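Local coordinates for protein salt-tolerant glutaminase (Micrococcus luteus, PDB 3AGD) that probably catalyses the hydrolysis of L-glutamine to L-glutamate and ammonium, as a salt-tolerant member of the glutaminase family, at residues A[26-30]-A[155-160]; A[37-42]-A[53-58]; A[61-67]-A[258-262]; A[201-205]-A[274-278]. All coordinates share one frame; numbering follows the deposited sequence.

Interaction 1 of 4, residues A[26-30]-A[155-160]; sequences QYIPV and ETYESE
Ser-159 pushes its hydroxyl against Ile-28, and here the packing is tightest. Ser-159 OG lies 3.2 Å from Ile-28 CG2 and touches CB of the same residue as well. With chi1 at -178°, OG stands opposite its own backbone N and reaches out from the helix to the loop. Thr-156 meets the far end of the isoleucine: its CG2 lies 4.1 Å from Ile-28 CD1, and the two side chains cross at about a right angle. Val-30 fits beside them, with CG2 3.6 Å from Thr-156 OG1 and CG1 4.0 Å from Ser-159 OG.

The contact sets the start of short helix 29-32, where Ile-28 is the N-cap residue, against helix 154-161. This helix carries Glu-160, which binds L-glutamate in another structure of this enzyme. Tyr-27 OH gives a weak hydrogen bond of 3.0 Å to Glu-160 OE1. The ring and carboxylate planes are 61° apart. Glu-160 CB lies in plane at the ring edge, while Ile-28 CG1 covers one ring face near the rim. Tyr-27 also touches Gln-63 and the glutamate-binding Val-261, so it borders the pocket.

The outer side is looser and faces solvent. The exposed Glu-155 only brushes Val-30, its OE2 3.8 Å from CG2, as the two side chains pass in opposite directions. Pro-29, also exposed, grazes Ser-159 OG with CD at 3.9 Å.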
loop_
_atom_site.group_PDB
_atom_site.type_symbol
_atom_site.label_atom_id
_atom_site.label_comp_id
_atom_site.label_asym_id
_atom_site.label_seq_id
_atom_site.Cartn_x
_atom_site.Cartn_y
_atom_site.Cartn_z
ATOM N N GLN A 26 -13.614 -24.982 -19.881
ATOM C CA GLN A 26 -14.091 -25.902 -20.912
ATOM C C GLN A 26 -13.216 -26.010 -22.161
ATOM O O GLN A 26 -13.462 -26.871 -23.007
ATOM C CB GLN A 26 -15.501 -25.505 -21.356
ATOM C CG GLN A 26 -16.560 -25.515 -20.269
ATOM C CD GLN A 26 -16.809 -26.897 -19.706
ATOM O OE1 GLN A 26 -16.145 -27.326 -18.764
ATOM N NE2 GLN A 26 -17.764 -27.609 -20.292
ATOM N N TYR A 27 -12.201 -25.159 -22.280
ATOM C CA TYR A 27 -11.348 -25.166 -23.468
ATOM C C TYR A 27 -10.510 -26.433 -23.668
ATOM O O TYR A 27 -10.145 -26.762 -24.797
ATOM C CB TYR A 27 -10.464 -23.913 -23.482
ATOM C CG TYR A 27 -9.175 -24.004 -22.699
ATOM C CD1 TYR A 27 -8.016 -24.508 -23.286
ATOM C CD2 TYR A 27 -9.100 -23.538 -21.386
ATOM C CE1 TYR A 27 -6.809 -24.540 -22.592
ATOM C CE2 TYR A 27 -7.896 -23.569 -20.681
ATOM C CZ TYR A 27 -6.755 -24.069 -21.293
ATOM O OH TYR A 27 -5.559 -24.085 -20.614
ATOM N N ILE A 28 -10.201 -27.138 -22.583
ATOM C CA ILE A 28 -9.446 -28.385 -22.677
ATOM C C ILE A 28 -10.008 -29.407 -21.704
ATOM O O ILE A 28 -10.283 -29.092 -20.546
ATOM C CB ILE A 28 -7.949 -28.205 -22.368
ATOM C CG1 ILE A 28 -7.771 -27.352 -21.111
ATOM C CG2 ILE A 28 -7.236 -27.640 -23.585
ATOM C CD1 ILE A 28 -6.342 -27.281 -20.632
ATOM N N PRO A 29 -10.180 -30.654 -22.164
ATOM C CA PRO A 29 -10.715 -31.744 -21.344
ATOM C C PRO A 29 -9.975 -32.008 -20.036
ATOM O O PRO A 29 -10.587 -32.411 -19.047
ATOM C CB PRO A 29 -10.682 -32.942 -22.295
ATOM C CG PRO A 29 -9.558 -32.602 -23.237
ATOM C CD PRO A 29 -9.798 -31.143 -23.499
ATOM N N VAL A 30 -8.664 -31.785 -20.015
ATOM C CA VAL A 30 -7.915 -32.023 -18.787
ATOM C C VAL A 30 -8.459 -31.132 -17.665
ATOM O O VAL A 30 -8.583 -31.569 -16.522
ATOM C CB VAL A 30 -6.401 -31.764 -18.984
ATOM C CG1 VAL A 30 -6.158 -30.319 -19.356
ATOM C CG2 VAL A 30 -5.646 -32.125 -17.717
ATOM N N GLU A 155 0.644 -33.255 -19.739
ATOM C CA GLU A 155 -0.650 -33.667 -20.268
ATOM C C GLU A 155 -1.457 -32.397 -20.540
ATOM O O GLU A 155 -2.108 -32.267 -21.581
ATOM C CB GLU A 155 -1.378 -34.543 -19.253
ATOM C CG GLU A 155 -2.692 -35.112 -19.754
ATOM C CD GLU A 155 -3.386 -35.977 -18.715
ATOM O OE1 GLU A 155 -2.728 -36.887 -18.167
ATOM O OE2 GLU A 155 -4.585 -35.751 -18.450
ATOM N N THR A 156 -1.414 -31.458 -19.598
ATOM C CA THR A 156 -2.134 -30.200 -19.767
ATOM C C THR A 156 -1.507 -29.435 -20.929
ATOM O O THR A 156 -2.216 -28.877 -21.766
ATOM C CB THR A 156 -2.071 -29.333 -18.492
ATOM O OG1 THR A 156 -2.718 -30.023 -17.417
ATOM C CG2 THR A 156 -2.764 -27.987 -18.720
ATOM N N TYR A 157 -0.177 -29.426 -20.979
ATOM C CA TYR A 157 0.557 -28.744 -22.041
ATOM C C TYR A 157 0.122 -29.215 -23.431
ATOM O O TYR A 157 -0.297 -28.408 -24.263
ATOM C CB TYR A 157 2.058 -28.987 -21.874
ATOM C CG TYR A 157 2.904 -28.565 -23.057
ATOM C CD1 TYR A 157 3.326 -27.242 -23.205
ATOM C CD2 TYR A 157 3.300 -29.497 -24.022
ATOM C CE1 TYR A 157 4.123 -26.858 -24.274
ATOM C CE2 TYR A 157 4.098 -29.123 -25.099
ATOM C CZ TYR A 157 4.507 -27.801 -25.215
ATOM O OH TYR A 157 5.313 -27.424 -26.262
ATOM N N GLU A 158 0.236 -30.517 -23.683
ATOM C CA GLU A 158 -0.143 -31.074 -24.978
ATOM C C GLU A 158 -1.587 -30.712 -25.291
ATOM O O GLU A 158 -1.904 -30.261 -26.384
ATOM C CB GLU A 158 0.013 -32.599 -24.982
ATOM C CG GLU A 158 1.436 -33.111 -24.796
ATOM C CD GLU A 158 2.396 -32.629 -25.877
ATOM O OE1 GLU A 158 1.928 -32.238 -26.968
ATOM O OE2 GLU A 158 3.625 -32.655 -25.636
ATOM N N SER A 159 -2.461 -30.911 -24.317
ATOM C CA SER A 159 -3.871 -30.603 -24.487
ATOM C C SER A 159 -4.081 -29.154 -24.949
ATOM O O SER A 159 -4.771 -28.901 -25.937
ATOM C CB SER A 159 -4.602 -30.848 -23.167
ATOM O OG SER A 159 -5.990 -30.611 -23.293
ATOM N N GLU A 160 -3.480 -28.201 -24.243
ATOM C CA GLU A 160 -3.638 -26.798 -24.602
ATOM C C GLU A 160 -2.923 -26.421 -25.895
ATOM O O GLU A 160 -3.389 -25.555 -26.635
ATOM C CB GLU A 160 -3.167 -25.896 -23.459
ATOM C CG GLU A 160 -3.004 -24.440 -23.860
ATOM C CD GLU A 160 -3.029 -23.493 -22.679
ATOM O OE1 GLU A 160 -2.707 -23.922 -21.549
ATOM O OE2 GLU A 160 -3.364 -22.308 -22.887
#

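Interaction 2 of 4, residues A[37-42]-A[53-58]; sequences DRFGIA and AGDADV
Asp-55 and Phe-39 join the two segments just beyond the paired end of a beta hairpin, strands 40-44 and 50-54. This hairpin forms one side of the antiparallel sheet of the glutaminase domain. Ile-41 and Ala-53 make a hydrogen-bonded pair of it, with N-H...O bonds both ways. Gly-40 and Gly-54 form the next, non-hydrogen-bonded pair. The backbones come very close at these two glycines, and Gly-40 CA gives a CA-H...O contact to Asp-55 O at 3.6 Å.

The chain then leaves the strand through an inverse gamma turn centred on Asp-55. Asp-55 CB passes 4.0 Å from Phe-39 O. Asp-55 CG lies 3.9 Å from Phe-39 N, placed beside the aspartate's own N by chi1 of -53°. At the tip, Asp-55 OD2 accepts the Phe-39 N-H at 2.9 Å, through the anti lone pair. The bond is fairly straight, 165° at the hydrogen. The same OD2 takes a hydrogen from a water that also donates to Asp-37 O. The carboxylate therefore stands in for a strand partner where the pairing ends.

Across the turn, Val-58 CG1 lies over one face of the Arg-38 guanidinium, 3.5 Å from CZ. Ala-56 turns its methyl toward strand 40-44, with CB 3.5 Å from Ile-41 O. Asp-55 N returns a bond to Phe-39 O at 3.0 Å.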
loop_
_atom_site.group_PDB
_atom_site.type_symbol
_atom_site.label_atom_id
_atom_site.label_comp_id
_atom_site.label_asym_id
_atom_site.label_seq_id
_atom_site.Cartn_x
_atom_site.Cartn_y
_atom_site.Cartn_z
ATOM N N ASP A 37 -15.080 -30.737 -7.136
ATOM C CA ASP A 37 -15.268 -30.754 -5.692
ATOM C C ASP A 37 -13.968 -30.620 -4.893
ATOM O O ASP A 37 -13.638 -31.482 -4.078
ATOM C CB ASP A 37 -15.995 -32.041 -5.289
ATOM C CG ASP A 37 -16.552 -31.982 -3.876
ATOM O OD1 ASP A 37 -16.950 -33.044 -3.350
ATOM O OD2 ASP A 37 -16.599 -30.875 -3.297
ATOM N N ARG A 38 -13.230 -29.541 -5.133
ATOM C CA ARG A 38 -11.987 -29.297 -4.412
ATOM C C ARG A 38 -11.919 -27.824 -4.033
ATOM O O ARG A 38 -12.300 -26.955 -4.818
ATOM C CB ARG A 38 -10.774 -29.728 -5.255
ATOM C CG ARG A 38 -10.724 -31.244 -5.454
ATOM C CD ARG A 38 -9.351 -31.790 -5.824
ATOM N NE ARG A 38 -8.991 -31.585 -7.226
ATOM C CZ ARG A 38 -8.001 -32.232 -7.840
ATOM N NH1 ARG A 38 -7.279 -33.128 -7.178
ATOM N NH2 ARG A 38 -7.727 -31.980 -9.114
ATOM N N PHE A 39 -11.457 -27.550 -2.818
ATOM C CA PHE A 39 -11.384 -26.182 -2.315
ATOM C C PHE A 39 -10.323 -26.065 -1.220
ATOM O O PHE A 39 -10.481 -26.608 -0.126
ATOM C CB PHE A 39 -12.764 -25.785 -1.771
ATOM C CG PHE A 39 -12.896 -24.330 -1.394
ATOM C CD1 PHE A 39 -11.968 -23.385 -1.819
ATOM C CD2 PHE A 39 -13.983 -23.900 -0.636
ATOM C CE1 PHE A 39 -12.120 -22.039 -1.497
ATOM C CE2 PHE A 39 -14.144 -22.552 -0.309
ATOM C CZ PHE A 39 -13.209 -21.620 -0.743
ATOM N N GLY A 40 -9.242 -25.358 -1.526
ATOM C CA GLY A 40 -8.173 -25.187 -0.560
ATOM C C GLY A 40 -7.709 -23.748 -0.453
ATOM O O GLY A 40 -7.893 -22.952 -1.378
ATOM N N ILE A 41 -7.095 -23.415 0.677
ATOM C CA ILE A 41 -6.612 -22.066 0.913
ATOM C C ILE A 41 -5.390 -22.089 1.829
ATOM O O ILE A 41 -5.275 -22.949 2.700
ATOM C CB ILE A 41 -7.718 -21.209 1.559
ATOM C CG1 ILE A 41 -7.270 -19.752 1.654
ATOM C CG2 ILE A 41 -8.046 -21.753 2.943
ATOM C CD1 ILE A 41 -8.413 -18.808 1.936
ATOM N N ALA A 42 -4.482 -21.139 1.632
ATOM C CA ALA A 42 -3.278 -21.069 2.448
ATOM C C ALA A 42 -2.761 -19.643 2.540
ATOM O O ALA A 42 -2.838 -18.877 1.575
ATOM C CB ALA A 42 -2.194 -21.970 1.863
ATOM N N ALA A 53 -6.006 -24.647 5.101
ATOM C CA ALA A 53 -7.190 -25.464 5.332
ATOM C C ALA A 53 -7.701 -25.994 3.997
ATOM O O ALA A 53 -7.396 -25.433 2.942
ATOM C CB ALA A 53 -8.273 -24.637 6.015
ATOM N N GLY A 54 -8.473 -27.076 4.051
ATOM C CA GLY A 54 -9.020 -27.664 2.842
ATOM C C GLY A 54 -7.974 -28.363 1.998
ATOM O O GLY A 54 -6.966 -28.839 2.520
ATOM N N ASP A 55 -8.214 -28.418 0.688
ATOM C CA ASP A 55 -7.296 -29.062 -0.252
ATOM C C ASP A 55 -6.173 -28.105 -0.642
ATOM O O ASP A 55 -6.005 -27.765 -1.817
ATOM C CB ASP A 55 -8.057 -29.501 -1.507
ATOM C CG ASP A 55 -9.274 -30.349 -1.185
ATOM O OD1 ASP A 55 -9.110 -31.428 -0.574
ATOM O OD2 ASP A 55 -10.396 -29.935 -1.541
ATOM N N ALA A 56 -5.396 -27.686 0.351
ATOM C CA ALA A 56 -4.302 -26.753 0.132
ATOM C C ALA A 56 -3.021 -27.419 -0.362
ATOM O O ALA A 56 -2.027 -26.740 -0.612
ATOM C CB ALA A 56 -4.023 -25.986 1.418
ATOM N N ASP A 57 -3.043 -28.741 -0.514
ATOM C CA ASP A 57 -1.857 -29.459 -0.961
ATOM C C ASP A 57 -2.094 -30.277 -2.232
ATOM O O ASP A 57 -1.352 -31.213 -2.531
ATOM C CB ASP A 57 -1.359 -30.379 0.155
ATOM C CG ASP A 57 0.095 -30.768 -0.017
ATOM O OD1 ASP A 57 0.548 -31.695 0.686
ATOM O OD2 ASP A 57 0.788 -30.140 -0.848
ATOM N N VAL A 58 -3.137 -29.924 -2.972
ATOM C CA VAL A 58 -3.464 -30.607 -4.218
ATOM C C VAL A 58 -2.892 -29.778 -5.362
ATOM O O VAL A 58 -3.195 -28.589 -5.485
ATOM C CB VAL A 58 -4.986 -30.730 -4.398
ATOM C CG1 VAL A 58 -5.300 -31.337 -5.747
ATOM C CG2 VAL A 58 -5.570 -31.586 -3.287
HETATM O O HOH W 1 -12.723 -31.435 -1.550
#

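Interaction 3 of 4, residues A[61-67]-A[258-262]; sequences TIQSASK and KSGVA
Gln-63 lays its CG against Val-261 CG2 at 3.7 Å, the two side chains crossing at about a right angle. Its CB rests on Gly-260 CA. The chain bends at chi2 (-57°), which brings NE2 back to Thr-61 OG1 at 2.9 Å. That bond lies in the amide plane and is nearly straight, 173°, which fixes the rotation of the amide. Ala-262 CB packs closely on Thr-61 O.

Ser-64 CB sits 3.3 Å from Lys-258 NZ. The lysine is bent at chi2 and chi4, and its NZ donates to Ser-259 O at 3.0 Å, in the carbonyl plane. One water accepts from both Lys-258 NZ and Lys-67 NZ; the latter also binds Asn-114 OD1 and Met-112 O.

Ser-64 and Lys-67 are spaced as in the SxxK motif of serine beta-lactamases, consistent with the clan of this family. Ser-64 and Val-261 bind L-glutamate in another structure of this enzyme.

No direct hydrogen bond joins the segments. A second water lies 2.9 Å from Ser-64 OG and near Ser-64 N. It accepts from Val-261 N at 3.2 Å. Its place near these two backbone nitrogens is consistent with an oxyanion hole that would hold a substrate carbonyl oxygen.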
loop_
_atom_site.group_PDB
_atom_site.type_symbol
_atom_site.label_atom_id
_atom_site.label_comp_id
_atom_site.label_asym_id
_atom_site.label_seq_id
_atom_site.Cartn_x
_atom_site.Cartn_y
_atom_site.Cartn_z
ATOM N N THR A 61 -2.317 -26.757 -12.360
ATOM C CA THR A 61 -1.486 -25.903 -13.197
ATOM C C THR A 61 -1.733 -24.442 -12.826
ATOM O O THR A 61 -2.876 -23.983 -12.753
ATOM C CB THR A 61 -1.767 -26.147 -14.687
ATOM O OG1 THR A 61 -3.166 -25.987 -14.952
ATOM C CG2 THR A 61 -1.348 -27.562 -15.060
ATOM N N ILE A 62 -0.640 -23.731 -12.580
ATOM C CA ILE A 62 -0.676 -22.338 -12.170
ATOM C C ILE A 62 -1.270 -21.396 -13.210
ATOM O O ILE A 62 -1.797 -20.335 -12.869
ATOM C CB ILE A 62 0.755 -21.869 -11.786
ATOM C CG1 ILE A 62 0.722 -20.462 -11.200
ATOM C CG2 ILE A 62 1.658 -21.907 -13.003
ATOM C CD1 ILE A 62 2.072 -20.027 -10.641
ATOM N N GLN A 63 -1.194 -21.787 -14.476
ATOM C CA GLN A 63 -1.724 -20.965 -15.559
ATOM C C GLN A 63 -1.259 -19.505 -15.449
ATOM O O GLN A 63 -0.080 -19.251 -15.192
ATOM C CB GLN A 63 -3.254 -21.049 -15.580
ATOM C CG GLN A 63 -3.812 -22.449 -15.913
ATOM C CD GLN A 63 -3.319 -22.981 -17.253
ATOM O OE1 GLN A 63 -3.187 -22.229 -18.217
ATOM N NE2 GLN A 63 -3.060 -24.285 -17.321
ATOM N N SER A 64 -2.174 -18.553 -15.630
ATOM C CA SER A 64 -1.827 -17.129 -15.583
ATOM C C SER A 64 -1.191 -16.607 -14.297
ATOM O O SER A 64 -0.583 -15.530 -14.302
ATOM C CB SER A 64 -3.046 -16.269 -15.919
ATOM O OG SER A 64 -3.312 -16.304 -17.310
ATOM N N ALA A 65 -1.324 -17.346 -13.201
ATOM C CA ALA A 65 -0.712 -16.908 -11.949
ATOM C C ALA A 65 0.805 -17.063 -12.053
ATOM O O ALA A 65 1.539 -16.792 -11.106
ATOM C CB ALA A 65 -1.253 -17.710 -10.774
ATOM N N SER A 66 1.264 -17.497 -13.220
ATOM C CA SER A 66 2.690 -17.664 -13.475
ATOM C C SER A 66 3.258 -16.337 -13.962
ATOM O O SER A 66 4.442 -16.050 -13.797
ATOM C CB SER A 66 2.911 -18.701 -14.573
ATOM O OG SER A 66 2.496 -18.185 -15.830
ATOM N N LYS A 67 2.393 -15.532 -14.565
ATOM C CA LYS A 67 2.782 -14.250 -15.139
ATOM C C LYS A 67 3.596 -13.299 -14.261
ATOM O O LYS A 67 4.598 -12.746 -14.711
ATOM C CB LYS A 67 1.536 -13.553 -15.687
ATOM C CG LYS A 67 0.915 -14.311 -16.859
ATOM C CD LYS A 67 -0.396 -13.693 -17.303
ATOM C CE LYS A 67 -0.955 -14.409 -18.525
ATOM N NZ LYS A 67 -2.260 -13.831 -18.930
ATOM N N LYS A 258 -4.102 -12.446 -8.783
ATOM C CA LYS A 258 -4.159 -12.984 -10.137
ATOM C C LYS A 258 -4.727 -14.398 -10.092
ATOM O O LYS A 258 -4.273 -15.235 -9.308
ATOM C CB LYS A 258 -2.770 -13.024 -10.777
ATOM C CG LYS A 258 -2.799 -13.434 -12.248
ATOM C CD LYS A 258 -3.469 -12.358 -13.096
ATOM C CE LYS A 258 -3.599 -12.767 -14.558
ATOM N NZ LYS A 258 -4.743 -13.696 -14.782
ATOM N N SER A 259 -5.726 -14.659 -10.927
ATOM C CA SER A 259 -6.334 -15.980 -10.986
ATOM C C SER A 259 -5.816 -16.759 -12.198
ATOM O O SER A 259 -5.234 -16.181 -13.122
ATOM C CB SER A 259 -7.858 -15.854 -11.072
ATOM O OG SER A 259 -8.486 -17.128 -11.043
ATOM N N GLY A 260 -6.030 -18.074 -12.173
ATOM C CA GLY A 260 -5.625 -18.950 -13.260
ATOM C C GLY A 260 -6.824 -19.828 -13.589
ATOM O O GLY A 260 -7.542 -20.237 -12.674
ATOM N N VAL A 261 -7.050 -20.126 -14.870
ATOM C CA VAL A 261 -8.206 -20.931 -15.269
ATOM C C VAL A 261 -8.277 -22.350 -14.698
ATOM O O VAL A 261 -9.287 -23.032 -14.862
ATOM C CB VAL A 261 -8.345 -21.011 -16.819
ATOM C CG1 VAL A 261 -8.691 -19.632 -17.380
ATOM C CG2 VAL A 261 -7.056 -21.524 -17.447
ATOM N N ALA A 262 -7.219 -22.800 -14.032
ATOM C CA ALA A 262 -7.228 -24.133 -13.446
ATOM C C ALA A 262 -7.857 -24.077 -12.057
ATOM O O ALA A 262 -8.083 -25.110 -11.432
ATOM C CB ALA A 262 -5.812 -24.689 -13.360
HETATM O O HOH W 2 -5.280 -18.381 -16.871
HETATM O O HOH W 3 -4.955 -13.831 -17.670
#

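Interaction 4 of 4, residues A[201-205]-A[274-278]; sequences VKDLA and GIGVF
The ring of Phe-278 is the flat side chain of this contact; it stacks on the ring of Phe-60, while the oblique approach of Val-201 CG2 to it is doubtful in detail. The Phe-278 side chain also touches Arg-38. With CG opposite the backbone N (chi1 169°), the ring leads away from the helix. Two approaches are too short to be trusted, Val-201 CG1 to Gly-276 O and Val-201 CG2 to Phe-278 CB, so the exact fit of the valine is unsure.

The firmer part of the contact lies where the helix meets the strand backbone. Gly-276 lets the helix settle closely on the strand: its CA lies 3.7 Å from Leu-204 CB. The same CA makes a CA-H...O contact to Val-201 O, 3.5 Å long and 161° at the hydrogen. Further along, Gly-274 CA approaches Ala-205 O at 3.3 Å. Ala-205 CB meets the strand too, 3.7 Å from Gly-274 O. The axes of the two short segments come within 5.8 Å and run nearly antiparallel, at 156°. This is helix-on-sheet packing with two glycines, Gly-274 and Gly-276, facing the helix.

All the touching residues are buried. Strand 273-278 lies between strands 40-44 and 264-269, bonded through Ala-42 to one and Val-265 to the other. Helix 201-212 covers one face of this sheet, where Val-201 and Ala-205 both also rest on Ala-42. Ile-275 and Val-277 point their CB atoms away from the helix. Leu-204 also touches Phe-60 and Ile-62.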
loop_
_atom_site.group_PDB
_atom_site.type_symbol
_atom_site.label_atom_id
_atom_site.label_comp_id
_atom_site.label_asym_id
_atom_site.label_seq_id
_atom_site.Cartn_x
_atom_site.Cartn_y
_atom_site.Cartn_z
ATOM N N VAL A 201 -1.911 -24.846 -3.393
ATOM C CA VAL A 201 -2.313 -23.612 -2.737
ATOM C C VAL A 201 -1.154 -23.090 -1.885
ATOM O O VAL A 201 -0.867 -21.889 -1.870
ATOM C CB VAL A 201 -3.508 -23.857 -1.814
ATOM C CG1 VAL A 201 -3.816 -22.612 -1.032
ATOM C CG2 VAL A 201 -4.708 -24.276 -2.624
ATOM N N LYS A 202 -0.498 -24.005 -1.176
ATOM C CA LYS A 202 0.620 -23.656 -0.310
ATOM C C LYS A 202 1.775 -23.056 -1.098
ATOM O O LYS A 202 2.415 -22.109 -0.644
ATOM C CB LYS A 202 1.108 -24.889 0.452
ATOM C CG LYS A 202 0.134 -25.403 1.505
ATOM C CD LYS A 202 0.710 -26.632 2.202
ATOM C CE LYS A 202 -0.210 -27.151 3.292
ATOM N NZ LYS A 202 0.366 -28.345 3.990
ATOM N N ASP A 203 2.056 -23.615 -2.269
ATOM C CA ASP A 203 3.130 -23.091 -3.099
ATOM C C ASP A 203 2.846 -21.630 -3.434
ATOM O O ASP A 203 3.710 -20.765 -3.270
ATOM C CB ASP A 203 3.251 -23.882 -4.403
ATOM C CG ASP A 203 3.770 -25.286 -4.193
ATOM O OD1 ASP A 203 4.819 -25.451 -3.530
ATOM O OD2 ASP A 203 3.134 -26.226 -4.708
ATOM N N LEU A 204 1.631 -21.362 -3.903
ATOM C CA LEU A 204 1.242 -20.003 -4.270
ATOM C C LEU A 204 1.382 -19.025 -3.110
ATOM O O LEU A 204 1.912 -17.930 -3.279
ATOM C CB LEU A 204 -0.202 -19.974 -4.786
ATOM C CG LEU A 204 -0.438 -20.458 -6.217
ATOM C CD1 LEU A 204 -1.905 -20.280 -6.571
ATOM C CD2 LEU A 204 0.435 -19.660 -7.182
ATOM N N ALA A 205 0.902 -19.422 -1.934
ATOM C CA ALA A 205 0.980 -18.566 -0.756
ATOM C C ALA A 205 2.420 -18.126 -0.499
ATOM O O ALA A 205 2.698 -16.942 -0.320
ATOM C CB ALA A 205 0.431 -19.307 0.468
ATOM N N GLY A 274 1.053 -13.637 1.893
ATOM C CA GLY A 274 1.084 -14.211 0.561
ATOM C C GLY A 274 -0.143 -15.107 0.560
ATOM O O GLY A 274 -0.367 -15.836 1.529
ATOM N N ILE A 275 -0.955 -15.054 -0.490
ATOM C CA ILE A 275 -2.172 -15.862 -0.528
ATOM C C ILE A 275 -2.266 -16.827 -1.704
ATOM O O ILE A 275 -1.941 -16.485 -2.840
ATOM C CB ILE A 275 -3.420 -14.961 -0.563
ATOM C CG1 ILE A 275 -3.466 -14.095 0.694
ATOM C CG2 ILE A 275 -4.684 -15.808 -0.700
ATOM C CD1 ILE A 275 -4.433 -12.925 0.589
ATOM N N GLY A 276 -2.723 -18.037 -1.412
ATOM C CA GLY A 276 -2.897 -19.041 -2.439
ATOM C C GLY A 276 -4.268 -19.647 -2.223
ATOM O O GLY A 276 -4.582 -20.071 -1.115
ATOM N N VAL A 277 -5.105 -19.654 -3.254
ATOM C CA VAL A 277 -6.435 -20.244 -3.138
ATOM C C VAL A 277 -6.662 -21.169 -4.328
ATOM O O VAL A 277 -6.177 -20.911 -5.431
ATOM C CB VAL A 277 -7.563 -19.185 -3.138
ATOM C CG1 VAL A 277 -8.880 -19.845 -2.725
ATOM C CG2 VAL A 277 -7.229 -18.047 -2.204
ATOM N N PHE A 278 -7.411 -22.240 -4.105
ATOM C CA PHE A 278 -7.681 -23.194 -5.164
ATOM C C PHE A 278 -9.119 -23.692 -5.166
ATOM O O PHE A 278 -9.613 -24.222 -4.166
ATOM C CB PHE A 278 -6.722 -24.383 -5.042
ATOM C CG PHE A 278 -7.081 -25.552 -5.916
ATOM C CD1 PHE A 278 -7.197 -25.401 -7.295
ATOM C CD2 PHE A 278 -7.286 -26.813 -5.357
ATOM C CE1 PHE A 278 -7.510 -26.489 -8.109
ATOM C CE2 PHE A 278 -7.600 -27.909 -6.160
ATOM C CZ PHE A 278 -7.713 -27.749 -7.539
#

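In the fold
Interactions 3 and 4 are buried; 1 and 2 are partly open to solvent. Interactions 2, 3 and 4 reach one sheet; in it strands 40-44 and 273-278 are neighbours, probably bonded by Gly-40 O to Phe-278 N. Interaction 2 holds its strands by hydrogen bonds, whereas interaction 4 packs a helix on the sheet without any. Interactions 1 and 3 meet at the glutamate site, where Tyr-27 and Glu-160 touch Gln-63. Chemistry there is polar: a weak tyrosine-carboxylate bond in one, waters and lysines in the other. Interaction 3 links this site to the core, since Ile-62 packs on Leu-204 of interaction 4. The centres of interactions 1 and 4 are 22 Å apart.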